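Local atomic coordinates of pyridoxamine 5'-phosphate oxidase-related, FMN-binding (Mycobacterium smegmatis, PDB entry 3F7E), a protein that probably binds the deazaflavin coenzyme F420 and uses it as a reductant in oxidoreductase chemistry on CH-CH groups. Residues A[11-16]-A[36-41]; A[21-26]-A[58-63]; A[84-89]-A[115-120]; A[78-83]-A[123-128]. All blocks are in the same frame, centred on the assembly; numbering follows the deposited sequence.

Interaction 1: A[11-16]-A[36-41]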
loop_
_atom_site.group_PDB
_atom_site.type_symbol
_atom_site.label_atom_id
_atom_site.label_comp_id
_atom_site.label_asym_id
_atom_site.label_seq_id
_atom_site.Cartn_x
_atom_site.Cartn_y
_atom_site.Cartn_z
ATOM N N LEU A 11 9.342 -6.525 -11.703
ATOM C CA LEU A 11 8.777 -6.435 -10.346
ATOM C C LEU A 11 7.420 -7.101 -10.317
ATOM O O LEU A 11 7.098 -7.760 -9.341
ATOM C CB LEU A 11 8.679 -4.990 -9.820
ATOM C CG LEU A 11 9.966 -4.359 -9.294
ATOM C CD1 LEU A 11 9.740 -2.884 -9.056
ATOM C CD2 LEU A 11 10.409 -5.073 -8.013
ATOM N N LEU A 12 6.650 -6.985 -11.399
ATOM C CA LEU A 12 5.331 -7.596 -11.456
ATOM C C LEU A 12 5.395 -9.086 -11.708
ATOM O O LEU A 12 4.410 -9.781 -11.491
ATOM C CB LEU A 12 4.481 -6.937 -12.530
ATOM C CG LEU A 12 4.215 -5.449 -12.313
ATOM C CD1 LEU A 12 3.384 -4.915 -13.476
ATOM C CD2 LEU A 12 3.480 -5.181 -10.980
ATOM N N GLU A 13 6.539 -9.574 -12.214
ATOM C CA GLU A 13 6.705 -11.013 -12.444
ATOM C C GLU A 13 7.157 -11.805 -11.221
ATOM O O GLU A 13 7.167 -13.042 -11.211
ATOM C CB GLU A 13 7.681 -11.237 -13.611
ATOM C CG GLU A 13 7.052 -10.783 -14.942
ATOM C CD GLU A 13 7.971 -10.948 -16.148
ATOM O OE1 GLU A 13 9.146 -11.282 -15.968
ATOM O OE2 GLU A 13 7.516 -10.734 -17.291
ATOM N N ARG A 14 7.555 -11.078 -10.191
ATOM C CA ARG A 14 8.083 -11.685 -8.981
ATOM C C ARG A 14 6.988 -11.941 -7.943
ATOM O O ARG A 14 5.977 -11.208 -7.898
ATOM C CB ARG A 14 9.172 -10.790 -8.384
ATOM C CG ARG A 14 10.428 -10.753 -9.270
ATOM C CD ARG A 14 11.415 -9.695 -8.840
ATOM N NE ARG A 14 11.934 -9.920 -7.490
ATOM C CZ ARG A 14 12.719 -9.068 -6.827
ATOM N NH1 ARG A 14 13.128 -9.344 -5.584
ATOM N NH2 ARG A 14 13.099 -7.931 -7.402
ATOM N N PRO A 15 7.195 -12.968 -7.083
ATOM C CA PRO A 15 6.229 -13.258 -6.003
ATOM C C PRO A 15 6.416 -12.301 -4.816
ATOM O O PRO A 15 6.842 -12.712 -3.713
ATOM C CB PRO A 15 6.545 -14.721 -5.646
ATOM C CG PRO A 15 8.029 -14.865 -5.940
ATOM C CD PRO A 15 8.302 -13.959 -7.140
ATOM N N LEU A 16 6.088 -11.030 -5.058
ATOM C CA LEU A 16 6.170 -9.995 -4.044
ATOM C C LEU A 16 4.765 -9.584 -3.622
ATOM O O LEU A 16 3.819 -9.677 -4.404
ATOM C CB LEU A 16 6.897 -8.763 -4.597
ATOM C CG LEU A 16 8.332 -9.024 -5.089
ATOM C CD1 LEU A 16 8.902 -7.723 -5.694
ATOM C CD2 LEU A 16 9.219 -9.578 -3.970
ATOM N N PHE A 36 -0.715 -11.157 -5.849
ATOM C CA PHE A 36 -1.286 -10.785 -7.132
ATOM C C PHE A 36 -0.704 -11.685 -8.207
ATOM O O PHE A 36 0.387 -12.270 -8.039
ATOM C CB PHE A 36 -1.072 -9.292 -7.477
ATOM C CG PHE A 36 0.366 -8.918 -7.682
ATOM C CD1 PHE A 36 1.137 -8.513 -6.613
ATOM C CD2 PHE A 36 0.975 -9.023 -8.928
ATOM C CE1 PHE A 36 2.476 -8.193 -6.779
ATOM C CE2 PHE A 36 2.306 -8.718 -9.106
ATOM C CZ PHE A 36 3.058 -8.292 -8.030
ATOM N N ALA A 37 -1.386 -11.736 -9.346
ATOM C CA ALA A 37 -0.852 -12.375 -10.551
ATOM C C ALA A 37 -0.858 -11.354 -11.680
ATOM O O ALA A 37 -1.795 -10.591 -11.799
ATOM C CB ALA A 37 -1.696 -13.589 -10.947
ATOM N N TRP A 38 0.186 -11.331 -12.498
ATOM C CA TRP A 38 0.311 -10.446 -13.652
ATOM C C TRP A 38 0.529 -11.298 -14.886
ATOM O O TRP A 38 1.396 -12.170 -14.882
ATOM C CB TRP A 38 1.521 -9.533 -13.429
ATOM C CG TRP A 38 1.969 -8.704 -14.614
ATOM C CD1 TRP A 38 3.153 -8.843 -15.332
ATOM C CD2 TRP A 38 1.296 -7.582 -15.188
ATOM N NE1 TRP A 38 3.236 -7.876 -16.294
ATOM C CE2 TRP A 38 2.110 -7.097 -16.245
ATOM C CE3 TRP A 38 0.071 -6.948 -14.932
ATOM C CZ2 TRP A 38 1.756 -5.997 -17.016
ATOM C CZ3 TRP A 38 -0.285 -5.857 -15.703
ATOM C CH2 TRP A 38 0.556 -5.394 -16.746
ATOM N N ASP A 39 -0.265 -11.072 -15.928
ATOM C CA ASP A 39 -0.143 -11.865 -17.154
ATOM C C ASP A 39 0.462 -11.073 -18.319
ATOM O O ASP A 39 0.432 -11.550 -19.453
ATOM C CB ASP A 39 -1.509 -12.473 -17.541
ATOM C CG ASP A 39 -2.506 -11.450 -18.015
ATOM O OD1 ASP A 39 -3.622 -11.891 -18.372
ATOM O OD2 ASP A 39 -2.169 -10.238 -18.037
ATOM N N GLY A 40 1.018 -9.890 -18.040
ATOM C CA GLY A 40 1.559 -8.983 -19.073
ATOM C C GLY A 40 0.580 -7.891 -19.488
ATOM O O GLY A 40 0.963 -6.918 -20.159
ATOM N N GLU A 41 -0.684 -8.056 -19.098
ATOM C CA GLU A 41 -1.749 -7.110 -19.463
ATOM C C GLU A 41 -2.615 -6.661 -18.276
ATOM O O GLU A 41 -2.899 -5.488 -18.139
ATOM C CB GLU A 41 -2.620 -7.702 -20.561
ATOM C CG GLU A 41 -1.761 -8.061 -21.786
ATOM C CD GLU A 41 -2.528 -8.557 -22.954
ATOM O OE1 GLU A 41 -3.780 -8.620 -22.881
ATOM O OE2 GLU A 41 -1.854 -8.873 -23.964
#
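Leu12 and Trp38 face each other, the leucine with CG anti to its carbonyl carbon (chi1 -62°) and the indole with CG anti to its backbone N (chi1 170°). The indole turns one face to the leucine. CB of Leu12 sits over the five-membered ring, 3.8 Å from its centroid, a CH-pi contact, and Leu12 CD1 rests above the middle of the same face, 3.7 Å from Trp38 CE2. Across the opposite face runs the backbone of the following turn, with the N atoms of Gly40 and Glu41 toward the rim. The other methyl, Leu12 CD2, turns to Phe36 and comes within 4.2 Å of its CE2. Phe36 inserts between the end of helix 9-13 and the loop after it: Leu12 O approaches CE2 of Phe36 at the ring edge at 3.4 Å, and Leu16 O lies obliquely 3.1 Å from Phe36 CE1. Leu16 O is also hydrogen-bonded to Tyr102, and Arg101 makes a cation-pi contact with Phe36. No hydrogen bond joins the two segments; Trp38 NE1 instead binds Glu9. Branched aliphatic and aromatic side chains therefore suit this junction, whose cohesion probably comes mainly from dispersion, with a possible contribution from carbonyl oxygens near the ring hydrogens.

Interaction 2: A[21-26]-A[58-63]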
loop_
_atom_site.group_PDB
_atom_site.type_symbol
_atom_site.label_atom_id
_atom_site.label_comp_id
_atom_site.label_asym_id
_atom_site.label_seq_id
_atom_site.Cartn_x
_atom_site.Cartn_y
_atom_site.Cartn_z
ATOM N N ALA A 21 -4.781 -0.484 -2.850
ATOM C CA ALA A 21 -5.624 0.569 -2.275
ATOM C C ALA A 21 -6.922 0.700 -3.034
ATOM O O ALA A 21 -6.949 0.692 -4.286
ATOM C CB ALA A 21 -4.889 1.909 -2.312
ATOM N N THR A 22 -7.993 0.863 -2.286
ATOM C CA THR A 22 -9.330 1.086 -2.800
ATOM C C THR A 22 -9.898 2.291 -2.031
ATOM O O THR A 22 -9.313 2.745 -1.069
ATOM C CB THR A 22 -10.223 -0.157 -2.602
ATOM O OG1 THR A 22 -10.242 -0.542 -1.215
ATOM C CG2 THR A 22 -9.789 -1.331 -3.500
ATOM N N VAL A 23 -11.050 2.795 -2.464
ATOM C CA VAL A 23 -11.665 3.927 -1.778
ATOM C C VAL A 23 -13.046 3.492 -1.325
ATOM O O VAL A 23 -13.803 2.891 -2.103
ATOM C CB VAL A 23 -11.755 5.199 -2.687
ATOM C CG1 VAL A 23 -12.195 6.388 -1.889
ATOM C CG2 VAL A 23 -10.431 5.517 -3.321
ATOM N N ARG A 24 -13.362 3.818 -0.071
ATOM C CA ARG A 24 -14.698 3.557 0.448
ATOM C C ARG A 24 -15.732 4.553 -0.122
ATOM O O ARG A 24 -15.391 5.629 -0.575
ATOM C CB ARG A 24 -14.681 3.667 1.964
ATOM C CG ARG A 24 -13.728 2.694 2.638
ATOM C CD ARG A 24 -13.640 2.894 4.159
ATOM N NE ARG A 24 -12.898 1.797 4.778
ATOM C CZ ARG A 24 -13.449 0.820 5.501
ATOM N NH1 ARG A 24 -14.763 0.792 5.714
ATOM N NH2 ARG A 24 -12.683 -0.139 6.008
ATOM N N PRO A 25 -17.032 4.193 -0.097
ATOM C CA PRO A 25 -18.078 5.135 -0.505
ATOM C C PRO A 25 -18.043 6.481 0.215
ATOM O O PRO A 25 -18.484 7.473 -0.362
ATOM C CB PRO A 25 -19.375 4.378 -0.187
ATOM C CG PRO A 25 -18.993 2.942 -0.389
ATOM C CD PRO A 25 -17.593 2.870 0.221
ATOM N N ASP A 26 -17.503 6.534 1.435
ATOM C CA ASP A 26 -17.375 7.803 2.172
ATOM C C ASP A 26 -16.150 8.637 1.746
ATOM O O ASP A 26 -15.882 9.702 2.313
ATOM C CB ASP A 26 -17.415 7.567 3.694
ATOM C CG ASP A 26 -16.134 6.959 4.249
ATOM O OD1 ASP A 26 -16.038 6.796 5.477
ATOM O OD2 ASP A 26 -15.212 6.633 3.483
ATOM N N LYS A 58 -17.033 -2.402 -5.968
ATOM C CA LYS A 58 -18.337 -2.383 -6.619
ATOM C C LYS A 58 -18.860 -0.961 -6.768
ATOM O O LYS A 58 -19.560 -0.664 -7.744
ATOM C CB LYS A 58 -19.362 -3.248 -5.882
ATOM C CG LYS A 58 -19.019 -4.733 -5.867
ATOM C CD LYS A 58 -18.991 -5.341 -7.267
ATOM C CE LYS A 58 -20.382 -5.422 -7.838
ATOM N NZ LYS A 58 -21.189 -6.429 -7.078
ATOM N N ALA A 59 -18.525 -0.064 -5.827
ATOM C CA ALA A 59 -18.983 1.336 -5.900
ATOM C C ALA A 59 -17.994 2.277 -6.591
ATOM O O ALA A 59 -18.408 3.310 -7.134
ATOM C CB ALA A 59 -19.332 1.844 -4.503
ATOM N N ASN A 60 -16.705 1.921 -6.602
ATOM C CA ASN A 60 -15.692 2.759 -7.217
ATOM C C ASN A 60 -14.632 1.799 -7.750
ATOM O O ASN A 60 -13.877 1.241 -6.981
ATOM C CB ASN A 60 -15.090 3.717 -6.192
ATOM C CG ASN A 60 -14.074 4.644 -6.796
ATOM O OD1 ASN A 60 -13.509 4.381 -7.868
ATOM N ND2 ASN A 60 -13.821 5.758 -6.101
ATOM N N PRO A 61 -14.575 1.589 -9.067
ATOM C CA PRO A 61 -13.653 0.583 -9.628
ATOM C C PRO A 61 -12.183 1.016 -9.679
ATOM O O PRO A 61 -11.336 0.226 -10.112
ATOM C CB PRO A 61 -14.214 0.349 -11.037
ATOM C CG PRO A 61 -14.802 1.652 -11.386
ATOM C CD PRO A 61 -15.414 2.188 -10.119
ATOM N N ALA A 62 -11.866 2.238 -9.266
ATOM C CA ALA A 62 -10.491 2.717 -9.364
ATOM C C ALA A 62 -9.655 2.208 -8.199
ATOM O O ALA A 62 -10.040 2.351 -7.031
ATOM C CB ALA A 62 -10.445 4.226 -9.440
ATOM N N VAL A 63 -8.491 1.658 -8.511
ATOM C CA VAL A 63 -7.602 1.085 -7.521
ATOM C C VAL A 63 -6.157 1.539 -7.780
ATOM O O VAL A 63 -5.833 2.100 -8.840
ATOM C CB VAL A 63 -7.667 -0.465 -7.507
ATOM C CG1 VAL A 63 -9.079 -0.920 -7.249
ATOM C CG2 VAL A 63 -7.084 -1.096 -8.794
HETATM O O HOH W 1 -11.845 1.662 -5.033
HETATM O O HOH W 2 -15.324 6.436 -3.592
#
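Thr22 and Val63 lie side by side and point the same way, with Thr22 CG2 3.8 Å from Val63 CG1. Beside them, the carbonyl O of Ala21 comes to 3.3 Å from CA of Val63 in a CA-H...O contact. Further along, the two chains diverge: CB of Val23 meets the amide ND2 of Asn60, and the ring of Pro25 touches the methyl of Ala59 at the exposed end. Where the strands part, a water replaces direct bonding; it accepts from Val23 N at 2.9 Å and donates to both Asn60 O and Ala62 O. A second water accepts from Asn60 ND2 and donates to Arg24 O.

Asn60 stands just after helix 52-59, its CG anti to the backbone N (chi1 -178°). Its OD1 accepts from Ala62 N at 3.0 Å in an Asx turn, while ND2 also makes a weak hydrogen bond to Gly27 O of the second subunit; asparagine suits the turn because its short side chain carries an acceptor back to the chain and a donor outward. Thr22 turns its hydroxyl to Asn56 of the helix, leaving its methyl for Val63. The second subunit packs its Pro29 on Val23 and its Ala21 on Ala21. The close contact is thus a backbone CA-H...O approach flanked by methyl groups, while ordered water satisfies backbone polar groups where the strands separate and one amide serves the turn and, weakly, the dimer interface.

Interaction 3: A[84-89]-A[115-120]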
loop_
_atom_site.group_PDB
_atom_site.type_symbol
_atom_site.label_atom_id
_atom_site.label_comp_id
_atom_site.label_asym_id
_atom_site.label_seq_id
_atom_site.Cartn_x
_atom_site.Cartn_y
_atom_site.Cartn_z
ATOM N N GLU A 84 -11.914 -4.174 -14.148
ATOM C CA GLU A 84 -12.718 -4.366 -15.357
ATOM C C GLU A 84 -13.504 -5.671 -15.385
ATOM O O GLU A 84 -14.362 -5.856 -16.239
ATOM C CB GLU A 84 -11.855 -4.239 -16.606
ATOM C CG GLU A 84 -10.822 -5.293 -16.743
ATOM C CD GLU A 84 -10.101 -5.259 -18.119
ATOM O OE1 GLU A 84 -9.482 -6.274 -18.492
ATOM O OE2 GLU A 84 -10.172 -4.236 -18.837
ATOM N N ASP A 85 -13.194 -6.593 -14.474
ATOM C CA ASP A 85 -14.007 -7.815 -14.381
ATOM C C ASP A 85 -13.942 -8.367 -12.966
ATOM O O ASP A 85 -12.945 -8.148 -12.265
ATOM C CB ASP A 85 -13.543 -8.867 -15.412
ATOM C CG ASP A 85 -14.648 -9.827 -15.827
ATOM O OD1 ASP A 85 -15.781 -9.721 -15.293
ATOM O OD2 ASP A 85 -14.367 -10.693 -16.691
ATOM N N ILE A 86 -14.978 -9.130 -12.590
ATOM C CA ILE A 86 -15.029 -9.862 -11.328
ATOM C C ILE A 86 -15.611 -11.229 -11.707
ATOM O O ILE A 86 -16.746 -11.316 -12.196
ATOM C CB ILE A 86 -15.898 -9.159 -10.277
ATOM C CG1 ILE A 86 -15.366 -7.748 -10.000
ATOM C CG2 ILE A 86 -15.969 -10.043 -9.029
ATOM C CD1 ILE A 86 -16.261 -6.940 -9.058
ATOM N N VAL A 87 -14.807 -12.267 -11.517
ATOM C CA VAL A 87 -15.151 -13.609 -12.000
ATOM C C VAL A 87 -15.315 -14.546 -10.796
ATOM O O VAL A 87 -14.375 -14.707 -10.039
ATOM C CB VAL A 87 -14.075 -14.142 -12.979
ATOM C CG1 VAL A 87 -14.436 -15.562 -13.456
ATOM C CG2 VAL A 87 -13.958 -13.198 -14.150
ATOM N N PRO A 88 -16.490 -15.193 -10.632
ATOM C CA PRO A 88 -16.599 -16.155 -9.522
ATOM C C PRO A 88 -15.546 -17.256 -9.549
ATOM O O PRO A 88 -15.228 -17.802 -10.612
ATOM C CB PRO A 88 -18.016 -16.726 -9.678
ATOM C CG PRO A 88 -18.783 -15.602 -10.348
ATOM C CD PRO A 88 -17.772 -15.034 -11.345
ATOM N N ASP A 89 -15.025 -17.583 -8.360
ATOM C CA ASP A 89 -14.033 -18.636 -8.165
ATOM C C ASP A 89 -14.517 -19.604 -7.070
ATOM O O ASP A 89 -13.798 -19.808 -6.084
ATOM C CB ASP A 89 -12.700 -17.985 -7.736
ATOM C CG ASP A 89 -11.538 -18.975 -7.578
ATOM O OD1 ASP A 89 -11.460 -19.981 -8.331
ATOM O OD2 ASP A 89 -10.665 -18.691 -6.726
ATOM N N ASP A 115 -17.687 -17.997 -1.769
ATOM C CA ASP A 115 -17.775 -16.548 -1.936
ATOM C C ASP A 115 -16.538 -15.923 -2.601
ATOM O O ASP A 115 -16.426 -14.694 -2.696
ATOM C CB ASP A 115 -18.001 -15.883 -0.581
ATOM C CG ASP A 115 -19.250 -16.392 0.102
ATOM O OD1 ASP A 115 -20.274 -16.544 -0.591
ATOM O OD2 ASP A 115 -19.211 -16.627 1.327
ATOM N N ARG A 116 -15.607 -16.761 -3.064
ATOM C CA ARG A 116 -14.382 -16.271 -3.689
ATOM C C ARG A 116 -14.611 -15.769 -5.101
ATOM O O ARG A 116 -15.396 -16.381 -5.852
ATOM C CB ARG A 116 -13.297 -17.371 -3.682
ATOM C CG ARG A 116 -12.620 -17.570 -2.312
ATOM C CD ARG A 116 -11.537 -16.537 -2.064
ATOM N NE ARG A 116 -11.189 -16.483 -0.640
ATOM C CZ ARG A 116 -10.317 -15.626 -0.139
ATOM N NH1 ARG A 116 -9.630 -14.811 -0.934
ATOM N NH2 ARG A 116 -10.103 -15.609 1.169
ATOM N N VAL A 117 -13.903 -14.697 -5.465
ATOM C CA VAL A 117 -13.926 -14.142 -6.809
ATOM C C VAL A 117 -12.499 -13.815 -7.230
ATOM O O VAL A 117 -11.573 -13.716 -6.404
ATOM C CB VAL A 117 -14.819 -12.866 -6.909
ATOM C CG1 VAL A 117 -16.303 -13.185 -6.645
ATOM C CG2 VAL A 117 -14.325 -11.781 -5.944
ATOM N N ILE A 118 -12.354 -13.612 -8.539
ATOM C CA ILE A 118 -11.134 -13.104 -9.151
ATOM C C ILE A 118 -11.404 -11.665 -9.552
ATOM O O ILE A 118 -12.342 -11.401 -10.309
ATOM C CB ILE A 118 -10.751 -13.890 -10.421
ATOM C CG1 ILE A 118 -10.839 -15.410 -10.199
ATOM C CG2 ILE A 118 -9.396 -13.419 -10.925
ATOM C CD1 ILE A 118 -10.551 -16.230 -11.446
ATOM N N ILE A 119 -10.610 -10.743 -9.018
ATOM C CA ILE A 119 -10.734 -9.314 -9.370
ATOM C C ILE A 119 -9.697 -8.997 -10.440
ATOM O O ILE A 119 -8.510 -9.257 -10.219
ATOM C CB ILE A 119 -10.490 -8.404 -8.131
ATOM C CG1 ILE A 119 -11.405 -8.775 -6.960
ATOM C CG2 ILE A 119 -10.588 -6.931 -8.506
ATOM C CD1 ILE A 119 -12.834 -8.511 -7.185
ATOM N N VAL A 120 -10.140 -8.469 -11.585
ATOM C CA VAL A 120 -9.263 -8.246 -12.739
ATOM C C VAL A 120 -9.083 -6.744 -12.944
ATOM O O VAL A 120 -10.079 -6.030 -13.134
ATOM C CB VAL A 120 -9.879 -8.873 -14.023
ATOM C CG1 VAL A 120 -8.910 -8.733 -15.156
ATOM C CG2 VAL A 120 -10.239 -10.331 -13.757
HETATM O O HOH W 3 -10.327 -16.188 -5.787
#
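Val120 O receives two backbone N-H groups, from Glu84 N at 2.8 Å and, in a weak bond, from Asp85 N at 3.4 Å. Both residues face Val120, which makes this a classic beta bulge. Val120 N completes the exchange by donating to Asp85 O at 2.9 Å. At the next hydrogen-bonded pair, Val87 N gives to Ile118 O and Ile118 N returns a 2.7 Å bond to Val87 O. Strands 76-88 and 116-127 are neighbours in the antiparallel sheet of the split-barrel fold of this family. Ile86 and Ile119 lie side by side on one face of it, Ile119 CD1 beside Ile86 CG1, and Val117 CB packs 3.7 Å from Ile86 CG2. Pro88, which has no N-H to give, occupies a non-hydrogen-bonded position opposite Val117. After it, Asp89 N donates to Arg116 O at 2.8 Å from above the carbonyl plane, 39° out of it. The Asp89 carboxylate is well supplied: OD1 accepts from Phe94 N and OD2 from Tyr95 N at the start of helix 93-101, while a water donates to both Asp89 OD2 and Val117 O. The Arg116 guanidinium goes instead to Asp112, in a salt bridge, and to Thr46. Glu84 OE2 forms a salt bridge with Arg122.

Interaction 4: A[78-83]-A[123-128]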
loop_
_atom_site.group_PDB
_atom_site.type_symbol
_atom_site.label_atom_id
_atom_site.label_comp_id
_atom_site.label_asym_id
_atom_site.label_seq_id
_atom_site.Cartn_x
_atom_site.Cartn_y
_atom_site.Cartn_z
ATOM N N GLU A 78 4.516 1.672 -8.790
ATOM C CA GLU A 78 3.155 2.048 -8.406
ATOM C C GLU A 78 2.263 1.922 -9.625
ATOM O O GLU A 78 2.544 2.535 -10.659
ATOM C CB GLU A 78 3.132 3.497 -7.892
ATOM C CG GLU A 78 4.014 3.718 -6.678
ATOM C CD GLU A 78 4.327 5.158 -6.428
ATOM O OE1 GLU A 78 3.724 6.017 -7.102
ATOM O OE2 GLU A 78 5.181 5.453 -5.549
ATOM N N VAL A 79 1.191 1.130 -9.509
ATOM C CA VAL A 79 0.277 0.866 -10.628
ATOM C C VAL A 79 -1.112 1.394 -10.305
ATOM O O VAL A 79 -1.735 0.899 -9.396
ATOM C CB VAL A 79 0.139 -0.658 -10.906
ATOM C CG1 VAL A 79 -0.693 -0.928 -12.188
ATOM C CG2 VAL A 79 1.529 -1.346 -11.020
ATOM N N ARG A 80 -1.625 2.365 -11.046
ATOM C CA ARG A 80 -3.045 2.756 -10.890
ATOM C C ARG A 80 -3.843 2.028 -11.968
ATOM O O ARG A 80 -3.297 1.711 -13.034
ATOM C CB ARG A 80 -3.201 4.270 -10.982
ATOM C CG ARG A 80 -2.594 4.993 -9.776
ATOM C CD ARG A 80 -2.124 6.393 -10.134
ATOM N NE ARG A 80 -3.223 7.171 -10.676
ATOM C CZ ARG A 80 -3.078 8.128 -11.597
ATOM N NH1 ARG A 80 -4.160 8.757 -12.049
ATOM N NH2 ARG A 80 -1.862 8.451 -12.090
ATOM N N GLY A 81 -5.106 1.726 -11.706
ATOM C CA GLY A 81 -5.873 1.008 -12.725
ATOM C C GLY A 81 -7.338 0.956 -12.362
ATOM O O GLY A 81 -7.786 1.572 -11.380
ATOM N N LEU A 82 -8.084 0.234 -13.190
ATOM C CA LEU A 82 -9.518 0.071 -13.013
ATOM C C LEU A 82 -9.886 -1.398 -12.963
ATOM O O LEU A 82 -9.385 -2.212 -13.779
ATOM C CB LEU A 82 -10.263 0.725 -14.186
ATOM C CG LEU A 82 -10.179 2.255 -14.292
ATOM C CD1 LEU A 82 -10.695 2.746 -15.625
ATOM C CD2 LEU A 82 -10.924 2.950 -13.162
ATOM N N VAL A 83 -10.780 -1.761 -12.037
ATOM C CA VAL A 83 -11.350 -3.105 -12.052
ATOM C C VAL A 83 -12.236 -3.210 -13.284
ATOM O O VAL A 83 -13.194 -2.429 -13.464
ATOM C CB VAL A 83 -12.178 -3.370 -10.777
ATOM C CG1 VAL A 83 -12.913 -4.709 -10.880
ATOM C CG2 VAL A 83 -11.269 -3.310 -9.551
ATOM N N PRO A 123 -4.263 -1.811 -15.816
ATOM C CA PRO A 123 -3.526 -0.598 -15.503
ATOM C C PRO A 123 -3.910 0.604 -16.353
ATOM O O PRO A 123 -4.132 0.477 -17.576
ATOM C CB PRO A 123 -2.058 -0.996 -15.733
ATOM C CG PRO A 123 -2.040 -2.480 -15.484
ATOM C CD PRO A 123 -3.340 -2.924 -16.123
ATOM N N THR A 124 -3.925 1.770 -15.699
ATOM C CA THR A 124 -4.108 3.071 -16.357
ATOM C C THR A 124 -2.865 3.942 -16.243
ATOM O O THR A 124 -2.713 4.882 -17.015
ATOM C CB THR A 124 -5.297 3.840 -15.756
ATOM O OG1 THR A 124 -5.079 3.949 -14.352
ATOM C CG2 THR A 124 -6.628 3.150 -16.053
ATOM N N ALA A 125 -1.962 3.634 -15.309
ATOM C CA ALA A 125 -0.763 4.452 -15.102
ATOM C C ALA A 125 0.268 3.659 -14.299
ATOM O O ALA A 125 -0.085 2.814 -13.473
ATOM C CB ALA A 125 -1.097 5.773 -14.368
ATOM N N PHE A 126 1.534 3.976 -14.558
ATOM C CA PHE A 126 2.666 3.448 -13.813
ATOM C C PHE A 126 3.575 4.583 -13.363
ATOM O O PHE A 126 3.796 5.540 -14.101
ATOM C CB PHE A 126 3.510 2.514 -14.684
ATOM C CG PHE A 126 2.787 1.300 -15.155
ATOM C CD1 PHE A 126 2.136 1.286 -16.383
ATOM C CD2 PHE A 126 2.749 0.154 -14.359
ATOM C CE1 PHE A 126 1.487 0.150 -16.830
ATOM C CE2 PHE A 126 2.076 -1.007 -14.798
ATOM C CZ PHE A 126 1.449 -0.994 -16.048
ATOM N N SER A 127 4.168 4.432 -12.175
ATOM C CA SER A 127 5.219 5.344 -11.728
ATOM C C SER A 127 6.275 4.577 -10.946
ATOM O O SER A 127 5.958 3.734 -10.125
ATOM C CB SER A 127 4.666 6.448 -10.817
ATOM O OG SER A 127 5.717 7.331 -10.448
ATOM N N LYS A 128 7.536 4.899 -11.220
ATOM C CA LYS A 128 8.664 4.288 -10.516
ATOM C C LYS A 128 9.663 5.355 -10.016
ATOM O O LYS A 128 10.819 5.048 -9.669
ATOM C CB LYS A 128 9.352 3.187 -11.352
ATOM C CG LYS A 128 9.692 3.515 -12.832
ATOM C CD LYS A 128 10.813 4.532 -12.956
ATOM C CE LYS A 128 11.107 4.836 -14.420
ATOM N NZ LYS A 128 12.143 5.917 -14.606
HETATM O O HOH W 4 4.924 8.206 -7.990
HETATM O O HOH W 5 -7.250 4.383 -12.661
#
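Arg80 O takes two backbone N-H groups, Thr124 N at 2.7 Å and Ala125 N at 3.3 Å. Thr124 and Ala125 both face Arg80, a classic beta bulge, and the pairing slips by one residue before Gly81. The two donors reach the oxygen from the same face of its carbonyl plane, and Arg80 N completes the bulge by donating to Ala125 O. The slip brings CA of Gly81 to 4.0 Å from CA of Pro123, an approach that glycine suits because a CB there would lie tight against Pro123. Thr124 keeps OG1 between its backbone N and carbonyl carbon (chi1 55°), where a water links it to Gly81 O, weakly on the carbonyl side.

Beyond the bulge the pairing is regular, Glu78 and Ser127 exchanging two backbone bonds. On one face, Val79 CG1 touches both Pro123 CB and Phe126 CE2, each 3.8 Å away, the side chains lying side by side; Val2 and Pro5 pack on Phe126. The other face is more polar: the Arg80 guanidinium passes obliquely by the small methyl of Ala125, NH2 to CB 3.6 Å, and a water bridges Glu78 OE1 to Ser127 OG. Val31 and Pro29 of the second subunit pack on Glu78 and Arg80, respectively. The arrangement is that of a bulged antiparallel strand pair in the split-barrel fold of this family, with one face turned to the dimer partner.

Overall arrangement
From the N terminus, helix 9-13 leads into interaction 1, which closes a loop over the first two sheet strands and joins the helix to strand 37-38 at one sheet edge. Interaction 2 opens before that loop closes, so the two cross; it ties strand 18-23 to the end of helix 52-59 and the start of strand 62-68. The centres of interactions 1 and 2 are about 22 Å apart. Interactions 3 and 4 open after both have closed and share strands 76-88 and 116-127; 4 encloses 3, the inner closure around helix 93-101. Pro123 of interaction 4 packs against Trp38 and Glu41 of interaction 1, while Val63 and Gly81 link interactions 2 and 4, both of which also touch the second subunit.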